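Local coordinates for protein glutathione transferase o1 (Bombyx mori, PDB 3RBT) that probably transfers glutathione to electrophilic substrates and may also reduce dehydroascorbate at the expense of glutathione, at residues L43-A47 with K48-Y52; E146-I149 with Q150-I154; Y177-W180 with P181-R185. One frame throughout, in Å; residues are numbered along the deposited sequence.

Interaction 1: L43-A47 with K48-Y52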
ATOM      1  N   LEU A  43     -10.211 -14.698   6.389  1.00 16.15           N
ATOM      2  CA  LEU A  43      -9.295 -15.139   7.452  1.00 16.70           C
ATOM      3  C   LEU A  43      -9.230 -14.158   8.631  1.00 16.77           C
ATOM      4  O   LEU A  43      -9.321 -14.566   9.793  1.00 17.40           O
ATOM      5  CB  LEU A  43      -7.888 -15.366   6.889  1.00 15.87           C
ATOM      6  CG  LEU A  43      -7.737 -16.521   5.896  1.00 16.81           C
ATOM      7  CD1 LEU A  43      -6.311 -16.551   5.300  1.00 15.12           C
ATOM      8  CD2 LEU A  43      -8.150 -17.878   6.489  1.00 16.36           C
ATOM      9  N   VAL A  44      -9.077 -12.872   8.312  1.00 16.22           N
ATOM     10  CA  VAL A  44      -8.987 -11.806   9.316  1.00 16.42           C
ATOM     11  C   VAL A  44     -10.279 -11.670  10.120  1.00 17.37           C
ATOM     12  O   VAL A  44     -10.246 -11.652  11.356  1.00 18.86           O
ATOM     13  CB  VAL A  44      -8.552 -10.461   8.667  1.00 15.72           C
ATOM     14  CG1 VAL A  44      -8.632  -9.297   9.670  1.00 15.61           C
ATOM     15  CG2 VAL A  44      -7.135 -10.599   8.123  1.00 14.00           C
ATOM     16  N   LEU A  45     -11.412 -11.600   9.426  1.00 17.68           N
ATOM     17  CA  LEU A  45     -12.725 -11.556  10.088  1.00 18.34           C
ATOM     18  C   LEU A  45     -12.898 -12.686  11.094  1.00 19.40           C
ATOM     19  O   LEU A  45     -13.390 -12.482  12.213  1.00 20.47           O
ATOM     20  CB  LEU A  45     -13.846 -11.646   9.055  1.00 18.11           C
ATOM     21  CG  LEU A  45     -14.148 -10.404   8.212  1.00 17.89           C
ATOM     22  CD1 LEU A  45     -14.839 -10.836   6.935  1.00 17.08           C
ATOM     23  CD2 LEU A  45     -15.016  -9.409   8.997  1.00 18.35           C
ATOM     24  N   GLU A  46     -12.497 -13.882  10.680  1.00 19.53           N
ATOM     25  CA  GLU A  46     -12.615 -15.071  11.512  1.00 20.91           C
ATOM     26  C   GLU A  46     -11.633 -14.972  12.690  1.00 21.09           C
ATOM     27  O   GLU A  46     -12.020 -15.172  13.839  1.00 21.83           O
ATOM     28  CB  GLU A  46     -12.364 -16.325  10.659  1.00 21.12           C
ATOM     29  CG  GLU A  46     -13.000 -17.612  11.187  1.00 24.54           C
ATOM     30  CD  GLU A  46     -14.507 -17.686  10.971  1.00 26.23           C
ATOM     31  OE1 GLU A  46     -14.979 -17.576   9.822  1.00 26.89           O
ATOM     32  OE2 GLU A  46     -15.226 -17.872  11.962  1.00 30.73           O
ATOM     33  N   ALA A  47     -10.381 -14.606  12.404  1.00 20.66           N
ATOM     34  CA  ALA A  47      -9.366 -14.409  13.452  1.00 21.51           C
ATOM     35  C   ALA A  47      -9.816 -13.405  14.512  1.00 22.30           C
ATOM     36  O   ALA A  47      -9.567 -13.597  15.700  1.00 22.79           O
ATOM     37  CB  ALA A  47      -8.043 -13.974  12.846  1.00 20.56           C
ATOM     38  N   LYS A  48     -10.491 -12.344  14.071  1.00 22.16           N
ATOM     39  CA  LYS A  48     -10.952 -11.304  14.991  1.00 22.75           C
ATOM     40  C   LYS A  48     -12.334 -11.607  15.556  1.00 24.02           C
ATOM     41  O   LYS A  48     -12.847 -10.864  16.392  1.00 24.59           O
ATOM     42  CB  LYS A  48     -10.886  -9.926  14.331  1.00 21.90           C
ATOM     43  CG  LYS A  48      -9.459  -9.567  13.845  1.00 21.64           C
ATOM     44  CD  LYS A  48      -9.265  -8.083  13.688  1.00 22.12           C
ATOM     45  CE  LYS A  48      -9.575  -7.332  14.994  1.00 23.21           C
ATOM     46  NZ  LYS A  48      -8.391  -7.202  15.883  1.00 23.11           N
ATOM     47  N   ARG A  49     -12.919 -12.717  15.108  1.00 24.74           N
ATOM     48  CA  ARG A  49     -14.201 -13.197  15.623  1.00 26.56           C
ATOM     49  C   ARG A  49     -15.280 -12.118  15.489  1.00 26.94           C
ATOM     50  O   ARG A  49     -15.990 -11.788  16.440  1.00 28.27           O
ATOM     51  CB  ARG A  49     -14.032 -13.706  17.061  1.00 28.24           C
ATOM     52  CG  ARG A  49     -13.017 -14.853  17.143  1.00 30.63           C
ATOM     53  CD  ARG A  49     -12.889 -15.410  18.533  1.00 37.72           C
ATOM     54  NE  ARG A  49     -12.426 -16.797  18.507  1.00 40.96           N
ATOM     55  CZ  ARG A  49     -12.582 -17.656  19.509  1.00 44.17           C
ATOM     56  NH1 ARG A  49     -13.191 -17.278  20.628  1.00 45.70           N
ATOM     57  NH2 ARG A  49     -12.132 -18.901  19.390  1.00 46.17           N
ATOM     58  N   ILE A  50     -15.363 -11.561  14.284  1.00 26.28           N
ATOM     59  CA  ILE A  50     -16.365 -10.557  13.927  1.00 26.57           C
ATOM     60  C   ILE A  50     -17.446 -11.255  13.112  1.00 26.68           C
ATOM     61  O   ILE A  50     -17.158 -12.060  12.221  1.00 26.35           O
ATOM     62  CB  ILE A  50     -15.736  -9.406  13.094  1.00 25.81           C
ATOM     63  CG1 ILE A  50     -14.548  -8.775  13.839  1.00 25.55           C
ATOM     64  CG2 ILE A  50     -16.788  -8.347  12.739  1.00 25.99           C
ATOM     65  CD1 ILE A  50     -13.581  -8.015  12.913  1.00 26.03           C
ATOM     66  N   LYS A  51     -18.692 -10.970  13.438  1.00 27.73           N
ATOM     67  CA  LYS A  51     -19.815 -11.585  12.743  1.00 27.96           C
ATOM     68  C   LYS A  51     -19.931 -10.966  11.368  1.00 26.88           C
ATOM     69  O   LYS A  51     -19.799  -9.750  11.216  1.00 26.72           O
ATOM     70  CB  LYS A  51     -21.105 -11.362  13.523  1.00 29.45           C
ATOM     71  CG  LYS A  51     -21.138 -12.051  14.876  1.00 30.84           C
ATOM     72  CD  LYS A  51     -22.408 -11.676  15.630  1.00 33.20           C
ATOM     73  CE  LYS A  51     -22.327 -10.245  16.131  1.00 32.94           C
ATOM     74  NZ  LYS A  51     -23.588  -9.857  16.800  1.00 36.31           N
ATOM     75  N   TYR A  52     -20.169 -11.799  10.367  1.00 26.18           N
ATOM     76  CA  TYR A  52     -20.263 -11.321   9.000  1.00 25.95           C
ATOM     77  C   TYR A  52     -21.127 -12.253   8.168  1.00 26.88           C
ATOM     78  O   TYR A  52     -21.378 -13.390   8.551  1.00 27.35           O
ATOM     79  CB  TYR A  52     -18.865 -11.222   8.362  1.00 24.41           C
ATOM     80  CG  TYR A  52     -18.195 -12.564   8.198  1.00 24.31           C
ATOM     81  CD1 TYR A  52     -18.265 -13.254   6.988  1.00 24.99           C
ATOM     82  CD2 TYR A  52     -17.504 -13.150   9.253  1.00 24.49           C
ATOM     83  CE1 TYR A  52     -17.659 -14.491   6.835  1.00 25.81           C
ATOM     84  CE2 TYR A  52     -16.895 -14.390   9.113  1.00 26.00           C
ATOM     85  CZ  TYR A  52     -16.976 -15.049   7.901  1.00 26.67           C
ATOM     86  OH  TYR A  52     -16.371 -16.273   7.753  1.00 29.14           O
TER
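Tyr52 OH gives its hydrogen to Glu46 OE1 over 2.8 Å and meets that oxygen nearly end-on to its C-O bond. The carboxylate lies at the ring's edge, its plane turned 70° from that of the ring. Glu46 can get there because its chain, which sets out away from the loop, bends back at chi2 (75°). The same hydroxyl is also hydrogen-bonded to His223, so two polar groups hold the phenol. Over one face of the ring sits Leu45 CD1 in a CH-pi contact, 4.2 Å from the ring centroid, while Leu45 CB touches CD2 of Tyr52. Branched leucine suits this place, since its other methyl, CD2, packs crosswise on Ile50 CB. Were Tyr52 replaced by an alanine, Glu46 and His223 would probably both lose their hydroxyl partner, and a gap would be likely to open beside Leu45 CD1. Between these side chains the backbone ends helix 36-47 in a Schellman motif and turns into strand 52-56 of the thioredoxin-like domain. Arg49 takes up positive phi (56°). Ile50 N donates to Leu45 O at 3.0 Å in an almost straight bond, and Arg49 N donates to Glu46 O at 2.9 Å from well above the carbonyl plane. One residue earlier, Lys48 N makes the last regular i-to-i+4 bond, to Val44 O. The lysine side chain lays its aliphatic CD against Val44 CG1 at 4.2 Å, then bends at chi3 and chi4, and its NZ reaches the carboxylate of Asp100 and the carbonyl oxygens of Tyr103 and Arg105.

Interaction 2: E146-I149 with Q150-I154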
ATOM      1  N   GLU A 146       9.188 -18.999 -11.503  1.00 47.57           N
ATOM      2  CA  GLU A 146      10.414 -18.344 -11.036  1.00 47.94           C
ATOM      3  C   GLU A 146      10.149 -17.195 -10.060  1.00 45.94           C
ATOM      4  O   GLU A 146      10.905 -17.011  -9.106  1.00 45.99           O
ATOM      5  CB  GLU A 146      11.306 -17.901 -12.220  1.00 49.70           C
ATOM      6  CG  GLU A 146      10.972 -16.542 -12.859  1.00 50.21           C
ATOM      7  CD  GLU A 146       9.977 -16.620 -14.020  1.00 52.02           C
ATOM      8  OE1 GLU A 146       9.085 -17.499 -14.013  1.00 51.88           O
ATOM      9  OE2 GLU A 146      10.087 -15.780 -14.944  1.00 53.10           O
ATOM     10  N   GLN A 147       9.079 -16.439 -10.302  1.00 44.30           N
ATOM     11  CA  GLN A 147       8.629 -15.391  -9.379  1.00 42.61           C
ATOM     12  C   GLN A 147       8.230 -15.973  -8.023  1.00 40.83           C
ATOM     13  O   GLN A 147       8.531 -15.393  -6.981  1.00 40.29           O
ATOM     14  CB  GLN A 147       7.452 -14.604  -9.973  1.00 41.94           C
ATOM     15  CG  GLN A 147       7.839 -13.636 -11.082  1.00 44.77           C
ATOM     16  CD  GLN A 147       8.584 -12.428 -10.553  1.00 47.14           C
ATOM     17  OE1 GLN A 147       7.983 -11.515  -9.973  1.00 47.37           O
ATOM     18  NE2 GLN A 147       9.900 -12.414 -10.747  1.00 49.50           N
ATOM     19  N   ILE A 148       7.543 -17.114  -8.062  1.00 39.89           N
ATOM     20  CA  ILE A 148       7.138 -17.853  -6.869  1.00 38.42           C
ATOM     21  C   ILE A 148       8.360 -18.204  -6.024  1.00 38.67           C
ATOM     22  O   ILE A 148       8.416 -17.880  -4.838  1.00 37.59           O
ATOM     23  CB  ILE A 148       6.425 -19.184  -7.245  1.00 38.76           C
ATOM     24  CG1 ILE A 148       5.343 -18.962  -8.319  1.00 38.21           C
ATOM     25  CG2 ILE A 148       5.951 -19.938  -5.994  1.00 37.81           C
ATOM     26  CD1 ILE A 148       3.951 -18.838  -7.832  1.00 36.71           C
ATOM     27  N   ILE A 149       9.327 -18.867  -6.660  1.00 39.64           N
ATOM     28  CA  ILE A 149      10.524 -19.387  -5.997  1.00 40.50           C
ATOM     29  C   ILE A 149      11.371 -18.286  -5.345  1.00 39.97           C
ATOM     30  O   ILE A 149      11.744 -18.399  -4.177  1.00 39.92           O
ATOM     31  CB  ILE A 149      11.365 -20.265  -6.970  1.00 42.47           C
ATOM     32  CG1 ILE A 149      10.546 -21.494  -7.393  1.00 42.97           C
ATOM     33  CG2 ILE A 149      12.690 -20.683  -6.327  1.00 43.76           C
ATOM     34  CD1 ILE A 149      10.984 -22.149  -8.699  1.00 45.03           C
ATOM     35  N   GLN A 150      11.644 -17.224  -6.097  1.00 39.83           N
ATOM     36  CA  GLN A 150      12.418 -16.076  -5.605  1.00 39.86           C
ATOM     37  C   GLN A 150      11.811 -15.422  -4.364  1.00 37.96           C
ATOM     38  O   GLN A 150      12.533 -15.055  -3.433  1.00 38.12           O
ATOM     39  CB  GLN A 150      12.574 -15.026  -6.709  1.00 40.34           C
ATOM     40  CG  GLN A 150      13.476 -15.462  -7.852  1.00 43.84           C
ATOM     41  CD  GLN A 150      14.947 -15.456  -7.474  1.00 47.82           C
ATOM     42  OE1 GLN A 150      15.578 -16.515  -7.366  1.00 49.83           O
ATOM     43  NE2 GLN A 150      15.504 -14.260  -7.270  1.00 48.56           N
ATOM     44  N   THR A 151      10.485 -15.270  -4.368  1.00 35.85           N
ATOM     45  CA  THR A 151       9.774 -14.709  -3.226  1.00 34.04           C
ATOM     46  C   THR A 151       9.834 -15.668  -2.036  1.00 33.79           C
ATOM     47  O   THR A 151      10.038 -15.235  -0.901  1.00 33.50           O
ATOM     48  CB  THR A 151       8.310 -14.371  -3.571  1.00 32.77           C
ATOM     49  OG1 THR A 151       8.273 -13.585  -4.770  1.00 33.45           O
ATOM     50  CG2 THR A 151       7.647 -13.590  -2.438  1.00 31.12           C
ATOM     51  N   LEU A 152       9.678 -16.968  -2.299  1.00 33.66           N
ATOM     52  CA  LEU A 152       9.762 -17.965  -1.235  1.00 33.64           C
ATOM     53  C   LEU A 152      11.127 -17.974  -0.529  1.00 34.45           C
ATOM     54  O   LEU A 152      11.193 -18.227   0.675  1.00 34.18           O
ATOM     55  CB  LEU A 152       9.389 -19.370  -1.737  1.00 34.27           C
ATOM     56  CG  LEU A 152       7.933 -19.643  -2.153  1.00 33.59           C
ATOM     57  CD1 LEU A 152       7.769 -21.078  -2.671  1.00 33.73           C
ATOM     58  CD2 LEU A 152       6.939 -19.361  -1.025  1.00 31.12           C
ATOM     59  N   GLU A 153      12.202 -17.684  -1.265  1.00 35.34           N
ATOM     60  CA  GLU A 153      13.541 -17.594  -0.659  1.00 36.53           C
ATOM     61  C   GLU A 153      13.604 -16.451   0.360  1.00 35.23           C
ATOM     62  O   GLU A 153      14.196 -16.595   1.426  1.00 35.79           O
ATOM     63  CB  GLU A 153      14.655 -17.448  -1.716  1.00 38.27           C
ATOM     64  CG  GLU A 153      16.044 -17.925  -1.218  1.00 42.27           C
ATOM     65  CD  GLU A 153      17.161 -17.830  -2.268  1.00 47.06           C
ATOM     66  OE1 GLU A 153      17.852 -18.852  -2.513  1.00 49.39           O
ATOM     67  OE2 GLU A 153      17.362 -16.735  -2.842  1.00 47.63           O
ATOM     68  N   ILE A 154      12.985 -15.320   0.020  1.00 33.49           N
ATOM     69  CA  ILE A 154      12.937 -14.153   0.905  1.00 32.22           C
ATOM     70  C   ILE A 154      12.187 -14.488   2.199  1.00 30.83           C
ATOM     71  O   ILE A 154      12.664 -14.204   3.299  1.00 30.65           O
ATOM     72  CB  ILE A 154      12.303 -12.924   0.180  1.00 31.37           C
ATOM     73  CG1 ILE A 154      13.285 -12.353  -0.854  1.00 33.11           C
ATOM     74  CG2 ILE A 154      11.877 -11.835   1.178  1.00 30.50           C
ATOM     75  CD1 ILE A 154      12.619 -11.552  -1.968  1.00 33.44           C
TER
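From Glu146 to Glu153 the backbone runs as regular alpha-helix, each carbonyl of residues 146-149 receiving the N-H four residues on. The segment belongs to helix 145-162 of the all-helical C-terminal domain of the glutathione transferase fold, and its residue types follow the two sides of an amphipathic helix: Ile148, Thr151 and Leu152 pack on Leu129 of helix 113-138, whereas Glu146, Gln150 and Glu153 are exposed. Gln150 N to Glu146 O, 3.1 Å, is a nearly straight bond at 170°, and Leu152 N bonds to Ile148 O at 3.0 Å. On the buried side Ile148 and Leu152 run alongside each other in a common direction, with CG2 of the isoleucine 4.0 Å from CD1 of the leucine. Leu152 CG also rests against the carbonyl oxygen of Ile148, so the leucine stem packs along the helix wall while its branched end meets the isoleucine. Lys200 of helix 194-202 touches both residues, and Phe204 adds an aromatic neighbour to Leu152. Gln150, at the surface, holds CG beside its backbone N (chi1 -69°), which puts CG 3.3 Å from Glu146 O; the chain then bends at chi2. Glu153 instead stretches out beyond CG, and its carboxylate forms a long, weak ion pair with Lys157. Threonine suits the buried position 151 because its hydroxyl can return to the backbone: OG1 stands beside the backbone N (chi1 -51°), which probably satisfies the hydroxyl within its own helix. Gln147 O thus accepts two bonds, a longer one of 3.3 Å from Thr151 N and one of 2.9 Å from Thr151 OG1, the two donors arriving from opposite faces of the carbonyl plane.

Interaction 3: Y177-W180 with P181-R185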
ATOM      1  N   TYR A 177      -1.724 -14.474   7.963  1.00 16.37           N
ATOM      2  CA  TYR A 177      -3.012 -14.574   7.281  1.00 16.06           C
ATOM      3  C   TYR A 177      -3.053 -13.817   5.943  1.00 15.72           C
ATOM      4  O   TYR A 177      -3.735 -14.255   5.016  1.00 15.18           O
ATOM      5  CB  TYR A 177      -4.159 -14.114   8.186  1.00 15.76           C
ATOM      6  CG  TYR A 177      -4.422 -15.019   9.382  1.00 16.66           C
ATOM      7  CD1 TYR A 177      -4.355 -14.527  10.684  1.00 15.82           C
ATOM      8  CD2 TYR A 177      -4.756 -16.361   9.205  1.00 16.34           C
ATOM      9  CE1 TYR A 177      -4.608 -15.350  11.776  1.00 18.14           C
ATOM     10  CE2 TYR A 177      -5.012 -17.185  10.291  1.00 17.99           C
ATOM     11  CZ  TYR A 177      -4.928 -16.679  11.570  1.00 18.56           C
ATOM     12  OH  TYR A 177      -5.179 -17.508  12.644  1.00 20.84           O
ATOM     13  N   MET A 178      -2.338 -12.692   5.853  1.00 15.62           N
ATOM     14  CA  MET A 178      -2.265 -11.917   4.605  1.00 15.99           C
ATOM     15  C   MET A 178      -1.658 -12.737   3.466  1.00 16.77           C
ATOM     16  O   MET A 178      -2.058 -12.616   2.314  1.00 17.36           O
ATOM     17  CB  MET A 178      -1.442 -10.630   4.792  1.00 16.32           C
ATOM     18  CG  MET A 178      -2.128  -9.515   5.614  1.00 16.04           C
ATOM     19  SD  MET A 178      -3.834  -9.162   5.149  1.00 16.39           S
ATOM     20  CE  MET A 178      -3.615  -7.997   3.827  1.00 17.79           C
ATOM     21  N   VAL A 179      -0.699 -13.577   3.820  1.00 17.25           N
ATOM     22  CA  VAL A 179       0.112 -14.333   2.884  1.00 18.33           C
ATOM     23  C   VAL A 179      -0.512 -15.703   2.551  1.00 18.70           C
ATOM     24  O   VAL A 179      -0.328 -16.234   1.442  1.00 19.59           O
ATOM     25  CB  VAL A 179       1.538 -14.464   3.503  1.00 18.99           C
ATOM     26  CG1 VAL A 179       2.133 -15.807   3.332  1.00 21.21           C
ATOM     27  CG2 VAL A 179       2.455 -13.333   3.007  1.00 19.82           C
ATOM     28  N   TRP A 180      -1.274 -16.245   3.498  1.00 17.83           N
ATOM     29  CA  TRP A 180      -1.770 -17.615   3.401  1.00 18.20           C
ATOM     30  C   TRP A 180      -2.570 -17.979   2.138  1.00 17.90           C
ATOM     31  O   TRP A 180      -2.316 -19.032   1.555  1.00 18.88           O
ATOM     32  CB  TRP A 180      -2.552 -18.037   4.654  1.00 17.95           C
ATOM     33  CG  TRP A 180      -2.899 -19.500   4.590  1.00 18.83           C
ATOM     34  CD1 TRP A 180      -4.134 -20.045   4.447  1.00 18.48           C
ATOM     35  CD2 TRP A 180      -1.972 -20.597   4.602  1.00 19.11           C
ATOM     36  NE1 TRP A 180      -4.043 -21.423   4.388  1.00 19.39           N
ATOM     37  CE2 TRP A 180      -2.721 -21.780   4.476  1.00 19.82           C
ATOM     38  CE3 TRP A 180      -0.574 -20.686   4.700  1.00 17.69           C
ATOM     39  CZ2 TRP A 180      -2.124 -23.050   4.474  1.00 21.38           C
ATOM     40  CZ3 TRP A 180       0.017 -21.939   4.677  1.00 19.51           C
ATOM     41  CH2 TRP A 180      -0.755 -23.105   4.564  1.00 20.43           C
ATOM     42  N   PRO A 181      -3.541 -17.137   1.724  1.00 16.84           N
ATOM     43  CA  PRO A 181      -4.373 -17.573   0.604  1.00 17.46           C
ATOM     44  C   PRO A 181      -3.583 -18.069  -0.618  1.00 18.03           C
ATOM     45  O   PRO A 181      -3.932 -19.104  -1.177  1.00 18.93           O
ATOM     46  CB  PRO A 181      -5.194 -16.316   0.278  1.00 16.76           C
ATOM     47  CG  PRO A 181      -5.348 -15.670   1.598  1.00 15.25           C
ATOM     48  CD  PRO A 181      -3.998 -15.831   2.238  1.00 15.94           C
ATOM     49  N   TRP A 182      -2.521 -17.363  -0.996  1.00 17.53           N
ATOM     50  CA  TRP A 182      -1.701 -17.772  -2.132  1.00 18.44           C
ATOM     51  C   TRP A 182      -0.876 -19.015  -1.827  1.00 19.03           C
ATOM     52  O   TRP A 182      -0.751 -19.892  -2.679  1.00 19.64           O
ATOM     53  CB  TRP A 182      -0.837 -16.612  -2.644  1.00 18.04           C
ATOM     54  CG  TRP A 182      -1.710 -15.558  -3.257  1.00 18.77           C
ATOM     55  CD1 TRP A 182      -2.058 -15.438  -4.584  1.00 18.98           C
ATOM     56  CD2 TRP A 182      -2.386 -14.503  -2.569  1.00 17.44           C
ATOM     57  NE1 TRP A 182      -2.897 -14.363  -4.753  1.00 17.84           N
ATOM     58  CE2 TRP A 182      -3.118 -13.775  -3.533  1.00 17.58           C
ATOM     59  CE3 TRP A 182      -2.438 -14.093  -1.228  1.00 17.71           C
ATOM     60  CZ2 TRP A 182      -3.889 -12.655  -3.197  1.00 15.33           C
ATOM     61  CZ3 TRP A 182      -3.207 -12.986  -0.898  1.00 15.57           C
ATOM     62  CH2 TRP A 182      -3.926 -12.285  -1.878  1.00 15.60           C
ATOM     63  N   VAL A 183      -0.357 -19.109  -0.603  1.00 19.11           N
ATOM     64  CA  VAL A 183       0.393 -20.292  -0.185  1.00 20.03           C
ATOM     65  C   VAL A 183      -0.472 -21.568  -0.240  1.00 20.70           C
ATOM     66  O   VAL A 183      -0.033 -22.603  -0.739  1.00 21.89           O
ATOM     67  CB  VAL A 183       1.064 -20.088   1.198  1.00 20.03           C
ATOM     68  CG1 VAL A 183       1.748 -21.367   1.671  1.00 20.73           C
ATOM     69  CG2 VAL A 183       2.085 -18.962   1.118  1.00 19.90           C
ATOM     70  N   GLU A 184      -1.704 -21.484   0.254  1.00 20.01           N
ATOM     71  CA  GLU A 184      -2.618 -22.629   0.229  1.00 20.66           C
ATOM     72  C   GLU A 184      -2.900 -23.098  -1.206  1.00 21.65           C
ATOM     73  O   GLU A 184      -3.002 -24.300  -1.466  1.00 22.29           O
ATOM     74  CB  GLU A 184      -3.925 -22.267   0.915  1.00 19.72           C
ATOM     75  CG  GLU A 184      -4.763 -23.452   1.318  1.00 20.31           C
ATOM     76  CD  GLU A 184      -6.046 -23.007   1.970  1.00 20.71           C
ATOM     77  OE1 GLU A 184      -7.030 -22.760   1.234  1.00 18.98           O
ATOM     78  OE2 GLU A 184      -6.064 -22.889   3.217  1.00 20.20           O
ATOM     79  N   ARG A 185      -3.034 -22.128  -2.116  1.00 21.09           N
ATOM     80  CA  ARG A 185      -3.249 -22.399  -3.536  1.00 22.01           C
ATOM     81  C   ARG A 185      -2.059 -23.090  -4.199  1.00 23.16           C
ATOM     82  O   ARG A 185      -2.251 -23.926  -5.073  1.00 23.79           O
ATOM     83  CB  ARG A 185      -3.617 -21.121  -4.290  1.00 20.96           C
ATOM     84  CG  ARG A 185      -5.065 -20.719  -4.069  1.00 20.63           C
ATOM     85  CD  ARG A 185      -5.341 -19.257  -4.400  1.00 19.04           C
ATOM     86  NE  ARG A 185      -6.771 -18.983  -4.251  1.00 19.90           N
ATOM     87  CZ  ARG A 185      -7.390 -18.819  -3.082  1.00 20.66           C
ATOM     88  NH1 ARG A 185      -6.712 -18.896  -1.943  1.00 19.96           N
ATOM     89  NH2 ARG A 185      -8.699 -18.589  -3.047  1.00 21.05           N
TER
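Val183 CG1 presses against the six-membered ring of Trp180, 3.5 Å from CZ3, and its other methyl, CG2, meets Val179 CG1 at 3.9 Å. These apolar groups lie within helix 174-186, a buried helix of the C-terminal domain that is kinked at a proline. Pro181 has no N-H to offer, and its CD occupies the space beside Tyr177 O at 3.2 Å; Trp182 N makes just a weak bond to Val179 O. Beyond the kink, Glu184 N donates almost straight to Trp180 O. The Trp180 side chain, CG anti to its backbone nitrogen (chi1 -173°), swings along the helix toward the next turn, where Glu184 CB covers one face of the indole near its rim. Tryptophan fits here by joining a broad apolar surface to one polar N-H: NE1 donates to Glu184 OE2 at 2.8 Å, from above a carboxylate turned 81° from the ring. The other carboxylate oxygen, OE1, bonds to Tyr230. At the polar end, Pro181 O receives Arg185 N on one face of its carbonyl plane and, on the opposite face, Arg185 NH1 at 2.9 Å.

In the fold
Interactions 1 and 3 join the two domains. Leu43 CD1 packs 3.5 Å from Tyr177 O, and Ala47 CB lies 3.9 Å from Tyr177 CE1, so the end of helix 36-47 rests on helix 174-186; the centres of interactions 1 and 3 are 16 Å apart. Interaction 2 stands on the far side of the chain's centre from interaction 1, with 30 Å between centres. It shares the C-terminal domain with interaction 3, whose helix is the next in the chain, yet the nearest atoms remain about 5 Å apart; Leu129 and Phe126 of helix 113-138 pack on 146-154 and 177-185 respectively. Interaction 3 is the most central, about 5 Å from the chain's centre.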